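Local coordinates for proliferating cell nuclear antigen (Entamoeba histolytica, PDB 3P91), which probably acts as a ring-shaped processivity factor that encircles DNA and tethers DNA polymerase delta during replication, at residues V21-C35 / P70-L84. Numbering follows the deposited sequence.
Sequences VESLKSTIDKTNFDC and PITLGINLTHLSKIL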
loop_
_atom_site.group_PDB
_atom_site.type_symbol
_atom_site.label_atom_id
_atom_site.label_comp_id
_atom_site.label_asym_id
_atom_site.label_seq_id
_atom_site.Cartn_x
_atom_site.Cartn_y
_atom_site.Cartn_z
ATOM N N VAL A 21 -20.630 9.963 -1.515
ATOM C CA VAL A 21 -19.705 10.862 -2.198
ATOM C C VAL A 21 -18.554 10.166 -2.954
ATOM O O VAL A 21 -18.137 10.631 -4.016
ATOM C CB VAL A 21 -19.176 11.933 -1.227
ATOM C CG1 VAL A 21 -18.078 12.753 -1.867
ATOM C CG2 VAL A 21 -20.316 12.818 -0.795
ATOM N N GLU A 22 -18.042 9.062 -2.421
ATOM C CA GLU A 22 -17.064 8.260 -3.156
ATOM C C GLU A 22 -17.668 7.676 -4.423
ATOM O O GLU A 22 -17.154 7.865 -5.523
ATOM C CB GLU A 22 -16.544 7.121 -2.287
ATOM C CG GLU A 22 -15.573 7.588 -1.244
ATOM C CD GLU A 22 -14.630 8.623 -1.806
ATOM O OE1 GLU A 22 -14.659 9.775 -1.322
ATOM O OE2 GLU A 22 -13.873 8.288 -2.744
ATOM N N SER A 23 -18.764 6.953 -4.250
ATOM C CA SER A 23 -19.464 6.345 -5.360
ATOM C C SER A 23 -19.753 7.387 -6.421
ATOM O O SER A 23 -19.540 7.161 -7.605
ATOM C CB SER A 23 -20.762 5.731 -4.858
ATOM O OG SER A 23 -20.502 4.885 -3.750
ATOM N N LEU A 24 -20.233 8.539 -5.982
ATOM C CA LEU A 24 -20.605 9.603 -6.890
ATOM C C LEU A 24 -19.431 10.108 -7.678
ATOM O O LEU A 24 -19.533 10.343 -8.873
ATOM C CB LEU A 24 -21.168 10.777 -6.106
ATOM C CG LEU A 24 -22.671 10.825 -5.861
ATOM C CD1 LEU A 24 -23.015 12.114 -5.137
ATOM C CD2 LEU A 24 -23.435 10.730 -7.164
ATOM N N LYS A 25 -18.314 10.298 -6.994
ATOM C CA LYS A 25 -17.217 11.064 -7.560
ATOM C C LYS A 25 -16.401 10.266 -8.567
ATOM O O LYS A 25 -15.628 10.829 -9.337
ATOM C CB LYS A 25 -16.360 11.670 -6.449
ATOM C CG LYS A 25 -15.009 11.053 -6.237
ATOM C CD LYS A 25 -14.142 12.032 -5.458
ATOM C CE LYS A 25 -12.701 11.586 -5.385
ATOM N NZ LYS A 25 -12.605 10.312 -4.629
ATOM N N SER A 26 -16.610 8.953 -8.573
ATOM C CA SER A 26 -16.047 8.070 -9.587
ATOM C C SER A 26 -16.699 8.271 -10.961
ATOM O O SER A 26 -16.112 7.929 -11.984
ATOM C CB SER A 26 -16.199 6.603 -9.163
ATOM O OG SER A 26 -15.453 6.312 -7.990
ATOM N N THR A 27 -17.909 8.824 -10.990
ATOM C CA THR A 27 -18.630 8.955 -12.252
ATOM C C THR A 27 -18.942 10.401 -12.642
ATOM O O THR A 27 -19.239 10.689 -13.800
ATOM C CB THR A 27 -19.930 8.148 -12.218
ATOM O OG1 THR A 27 -20.814 8.726 -11.250
ATOM C CG2 THR A 27 -19.643 6.693 -11.840
ATOM N N ILE A 28 -18.883 11.305 -11.671
ATOM C CA ILE A 28 -19.121 12.720 -11.933
ATOM C C ILE A 28 -18.315 13.564 -10.949
ATOM O O ILE A 28 -18.158 13.183 -9.791
ATOM C CB ILE A 28 -20.647 13.073 -11.912
ATOM C CG1 ILE A 28 -20.874 14.565 -12.159
ATOM C CG2 ILE A 28 -21.307 12.634 -10.616
ATOM C CD1 ILE A 28 -20.736 14.977 -13.603
ATOM N N ASP A 29 -17.791 14.695 -11.425
ATOM C CA ASP A 29 -16.883 15.545 -10.640
ATOM C C ASP A 29 -17.583 16.681 -9.882
ATOM O O ASP A 29 -17.373 16.871 -8.686
ATOM C CB ASP A 29 -15.789 16.138 -11.538
ATOM C CG ASP A 29 -14.844 15.080 -12.104
ATOM O OD1 ASP A 29 -14.245 15.353 -13.169
ATOM O OD2 ASP A 29 -14.690 13.988 -11.495
ATOM N N LYS A 30 -18.392 17.456 -10.589
ATOM C CA LYS A 30 -19.174 18.500 -9.949
ATOM C C LYS A 30 -20.650 18.219 -10.188
ATOM O O LYS A 30 -21.039 17.824 -11.282
ATOM C CB LYS A 30 -18.800 19.871 -10.514
ATOM C CG LYS A 30 -17.334 20.213 -10.369
ATOM C CD LYS A 30 -16.959 21.395 -11.241
ATOM C CE LYS A 30 -15.445 21.580 -11.294
ATOM N NZ LYS A 30 -15.059 22.632 -12.282
ATOM N N THR A 31 -21.477 18.401 -9.169
ATOM C CA THR A 31 -22.901 18.161 -9.345
ATOM C C THR A 31 -23.747 18.954 -8.361
ATOM O O THR A 31 -23.277 19.374 -7.306
ATOM C CB THR A 31 -23.246 16.655 -9.271
ATOM O OG1 THR A 31 -24.575 16.444 -9.761
ATOM C CG2 THR A 31 -23.140 16.135 -7.852
ATOM N N ASN A 32 -24.996 19.175 -8.731
ATOM C CA ASN A 32 -25.923 19.846 -7.855
ATOM C C ASN A 32 -26.594 18.867 -6.920
ATOM O O ASN A 32 -27.049 17.801 -7.330
ATOM C CB ASN A 32 -26.983 20.587 -8.661
ATOM C CG ASN A 32 -26.467 21.869 -9.248
ATOM O OD1 ASN A 32 -25.869 22.687 -8.553
ATOM N ND2 ASN A 32 -26.684 22.052 -10.537
ATOM N N PHE A 33 -26.637 19.241 -5.653
ATOM C CA PHE A 33 -27.410 18.512 -4.677
ATOM C C PHE A 33 -28.661 19.300 -4.445
ATOM O O PHE A 33 -28.624 20.392 -3.890
ATOM C CB PHE A 33 -26.639 18.371 -3.377
ATOM C CG PHE A 33 -25.552 17.361 -3.447
ATOM C CD1 PHE A 33 -25.634 16.195 -2.723
ATOM C CD2 PHE A 33 -24.463 17.561 -4.275
ATOM C CE1 PHE A 33 -24.633 15.255 -2.800
ATOM C CE2 PHE A 33 -23.451 16.624 -4.358
ATOM C CZ PHE A 33 -23.536 15.472 -3.621
ATOM N N ASP A 34 -29.771 18.748 -4.907
ATOM C CA ASP A 34 -31.060 19.381 -4.743
ATOM C C ASP A 34 -31.652 18.924 -3.427
ATOM O O ASP A 34 -32.065 17.779 -3.279
ATOM C CB ASP A 34 -31.975 19.013 -5.910
ATOM C CG ASP A 34 -31.396 19.419 -7.249
ATOM O OD1 ASP A 34 -31.183 18.533 -8.105
ATOM O OD2 ASP A 34 -31.146 20.622 -7.451
ATOM N N CYS A 35 -31.670 19.822 -2.457
ATOM C CA CYS A 35 -32.262 19.517 -1.170
ATOM C C CYS A 35 -33.700 20.027 -1.122
ATOM O O CYS A 35 -34.068 20.970 -1.818
ATOM C CB CYS A 35 -31.422 20.129 -0.051
ATOM S SG CYS A 35 -29.651 19.804 -0.242
ATOM N N PRO A 70 -36.982 24.321 -1.168
ATOM C CA PRO A 70 -35.961 23.645 -1.974
ATOM C C PRO A 70 -34.747 24.525 -2.247
ATOM O O PRO A 70 -34.879 25.704 -2.547
ATOM C CB PRO A 70 -36.691 23.350 -3.286
ATOM C CG PRO A 70 -38.130 23.360 -2.929
ATOM C CD PRO A 70 -38.276 24.391 -1.864
ATOM N N ILE A 71 -33.565 23.933 -2.139
ATOM C CA ILE A 71 -32.328 24.608 -2.490
ATOM C C ILE A 71 -31.475 23.653 -3.309
ATOM O O ILE A 71 -31.680 22.438 -3.268
ATOM C CB ILE A 71 -31.552 25.017 -1.242
ATOM C CG1 ILE A 71 -31.075 23.785 -0.482
ATOM C CG2 ILE A 71 -32.421 25.863 -0.332
ATOM C CD1 ILE A 71 -30.515 24.124 0.870
ATOM N N THR A 72 -30.534 24.198 -4.069
ATOM C CA THR A 72 -29.619 23.368 -4.834
ATOM C C THR A 72 -28.186 23.769 -4.532
ATOM O O THR A 72 -27.805 24.915 -4.736
ATOM C CB THR A 72 -29.892 23.447 -6.350
ATOM O OG1 THR A 72 -28.675 23.205 -7.066
ATOM C CG2 THR A 72 -30.411 24.810 -6.726
ATOM N N LEU A 73 -27.398 22.824 -4.030
ATOM C CA LEU A 73 -26.002 23.090 -3.694
ATOM C C LEU A 73 -25.054 22.583 -4.773
ATOM O O LEU A 73 -24.987 21.387 -5.035
ATOM C CB LEU A 73 -25.641 22.438 -2.361
ATOM C CG LEU A 73 -26.605 22.624 -1.192
ATOM C CD1 LEU A 73 -26.292 21.609 -0.126
ATOM C CD2 LEU A 73 -26.531 24.023 -0.627
ATOM N N GLY A 74 -24.325 23.506 -5.392
ATOM C CA GLY A 74 -23.339 23.164 -6.398
ATOM C C GLY A 74 -22.058 22.657 -5.767
ATOM O O GLY A 74 -21.287 23.425 -5.200
ATOM N N ILE A 75 -21.819 21.357 -5.886
ATOM C CA ILE A 75 -20.753 20.708 -5.133
ATOM C C ILE A 75 -19.653 20.054 -5.971
ATOM O O ILE A 75 -19.923 19.191 -6.799
ATOM C CB ILE A 75 -21.341 19.661 -4.177
ATOM C CG1 ILE A 75 -21.924 20.353 -2.944
ATOM C CG2 ILE A 75 -20.285 18.660 -3.773
ATOM C CD1 ILE A 75 -22.663 19.424 -2.028
ATOM N N ASN A 76 -18.412 20.480 -5.738
ATOM C CA ASN A 76 -17.237 19.812 -6.293
ATOM C C ASN A 76 -16.908 18.601 -5.436
ATOM O O ASN A 76 -16.457 18.743 -4.295
ATOM C CB ASN A 76 -16.034 20.760 -6.354
ATOM C CG ASN A 76 -14.786 20.091 -6.909
ATOM O OD1 ASN A 76 -14.411 18.996 -6.491
ATOM N ND2 ASN A 76 -14.139 20.751 -7.861
ATOM N N LEU A 77 -17.143 17.415 -5.990
ATOM C CA LEU A 77 -17.044 16.175 -5.234
ATOM C C LEU A 77 -15.615 15.837 -4.829
ATOM O O LEU A 77 -15.391 15.154 -3.830
ATOM C CB LEU A 77 -17.688 15.030 -6.015
ATOM C CG LEU A 77 -19.209 15.201 -6.096
ATOM C CD1 LEU A 77 -19.772 14.588 -7.350
ATOM C CD2 LEU A 77 -19.882 14.631 -4.860
ATOM N N THR A 78 -14.646 16.325 -5.595
ATOM C CA THR A 78 -13.253 16.148 -5.222
ATOM C C THR A 78 -12.990 16.865 -3.898
ATOM O O THR A 78 -12.312 16.334 -3.013
ATOM C CB THR A 78 -12.293 16.651 -6.322
ATOM O OG1 THR A 78 -12.333 15.750 -7.433
ATOM C CG2 THR A 78 -10.877 16.718 -5.808
ATOM N N HIS A 79 -13.550 18.059 -3.748
ATOM C CA HIS A 79 -13.339 18.829 -2.531
ATOM C C HIS A 79 -14.099 18.274 -1.337
ATOM O O HIS A 79 -13.613 18.332 -0.208
ATOM C CB HIS A 79 -13.678 20.294 -2.761
ATOM C CG HIS A 79 -12.818 20.935 -3.795
ATOM N ND1 HIS A 79 -13.058 22.196 -4.295
ATOM C CD2 HIS A 79 -11.716 20.476 -4.437
ATOM C CE1 HIS A 79 -12.137 22.489 -5.195
ATOM N NE2 HIS A 79 -11.311 21.462 -5.301
ATOM N N LEU A 80 -15.282 17.728 -1.590
ATOM C CA LEU A 80 -16.094 17.164 -0.521
ATOM C C LEU A 80 -15.519 15.856 0.016
ATOM O O LEU A 80 -15.572 15.596 1.214
ATOM C CB LEU A 80 -17.540 16.967 -0.985
ATOM C CG LEU A 80 -18.516 16.332 0.008
ATOM C CD1 LEU A 80 -18.555 17.111 1.299
ATOM C CD2 LEU A 80 -19.900 16.256 -0.603
ATOM N N SER A 81 -14.967 15.027 -0.860
ATOM C CA SER A 81 -14.424 13.751 -0.409
ATOM C C SER A 81 -13.181 13.979 0.447
ATOM O O SER A 81 -13.005 13.339 1.484
ATOM C CB SER A 81 -14.125 12.821 -1.588
ATOM O OG SER A 81 -12.809 13.006 -2.075
ATOM N N LYS A 82 -12.329 14.906 0.020
ATOM C CA LYS A 82 -11.182 15.317 0.834
ATOM C C LYS A 82 -11.586 15.731 2.257
ATOM O O LYS A 82 -10.911 15.402 3.227
ATOM C CB LYS A 82 -10.397 16.438 0.144
ATOM C CG LYS A 82 -9.715 15.995 -1.145
ATOM C CD LYS A 82 -8.820 17.073 -1.731
ATOM C CE LYS A 82 -7.577 17.274 -0.894
ATOM N NZ LYS A 82 -6.657 18.274 -1.502
ATOM N N ILE A 83 -12.696 16.444 2.379
ATOM C CA ILE A 83 -13.215 16.795 3.693
ATOM C C ILE A 83 -13.746 15.573 4.442
ATOM O O ILE A 83 -13.455 15.383 5.622
ATOM C CB ILE A 83 -14.334 17.837 3.589
ATOM C CG1 ILE A 83 -13.833 19.077 2.852
ATOM C CG2 ILE A 83 -14.837 18.201 4.959
ATOM C CD1 ILE A 83 -14.878 20.166 2.708
ATOM N N LEU A 84 -14.527 14.749 3.746
ATOM C CA LEU A 84 -15.159 13.575 4.344
ATOM C C LEU A 84 -14.161 12.502 4.754
ATOM O O LEU A 84 -14.375 11.774 5.719
ATOM C CB LEU A 84 -16.180 12.983 3.378
ATOM C CG LEU A 84 -17.370 13.889 3.117
ATOM C CD1 LEU A 84 -18.465 13.099 2.450
ATOM C CD2 LEU A 84 -17.841 14.469 4.437
#
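Leu-77 fits into the angle between helix 14-25 and strand 30-36 in the PCNA N-terminal domain, where these two elements pack against strand 71-76 and helix 77-84. Strands 30-36 and 71-76 run antiparallel, and helix 77-84 lies nearly antiparallel to the end of helix 14-25. In the trimeric ring of this family, such helices line the DNA channel and the sheets form the outer wall. Leu-77 divides its two methyls. CD1 lies 3.2 Å from Ile-28 O and also reaches Thr-31 CG2. CD2 points to Val-21, Leu-24 and the ring of Phe-33, whose CZ it meets edge-on, in the ring plane, at 3.9 Å. Ile-75 instead comes over a face of that ring. With CG1 anti to the carbonyl carbon (chi1 -78°) and the chain extended beyond it (chi2 173°), CD1 is carried over the Phe-33 ring, 3.9 Å from its centroid, in a CH-pi contact. Phe-17 of helix 14-25 also touches Phe-33. Val-21 is a knob among Leu-77, Leu-80, Ser-81 and Leu-84. Its CG2 packs 3.5 Å from Leu-80 CD2, with the two side chains at about a right angle. Lys-25 lays its aliphatic chain along the start of helix 77-84, with CB 3.6 Å from Leu-77 CB. Its NZ turns back to a salt bridge with Glu-22. In the sheet, Thr-31, Phe-33 and Cys-35 form hydrogen-bonded pairs with Ile-75, Leu-73 and Ile-71. Asn-76 N-caps helix 77-84. Its OD1 accepts from His-79 N, which sits above the amide plane, and more weakly from Thr-78 N. Just beyond the last strand pair, Leu-77 N donates to Asp-29 O at 2.8 Å, nearly in line with the C=O bond.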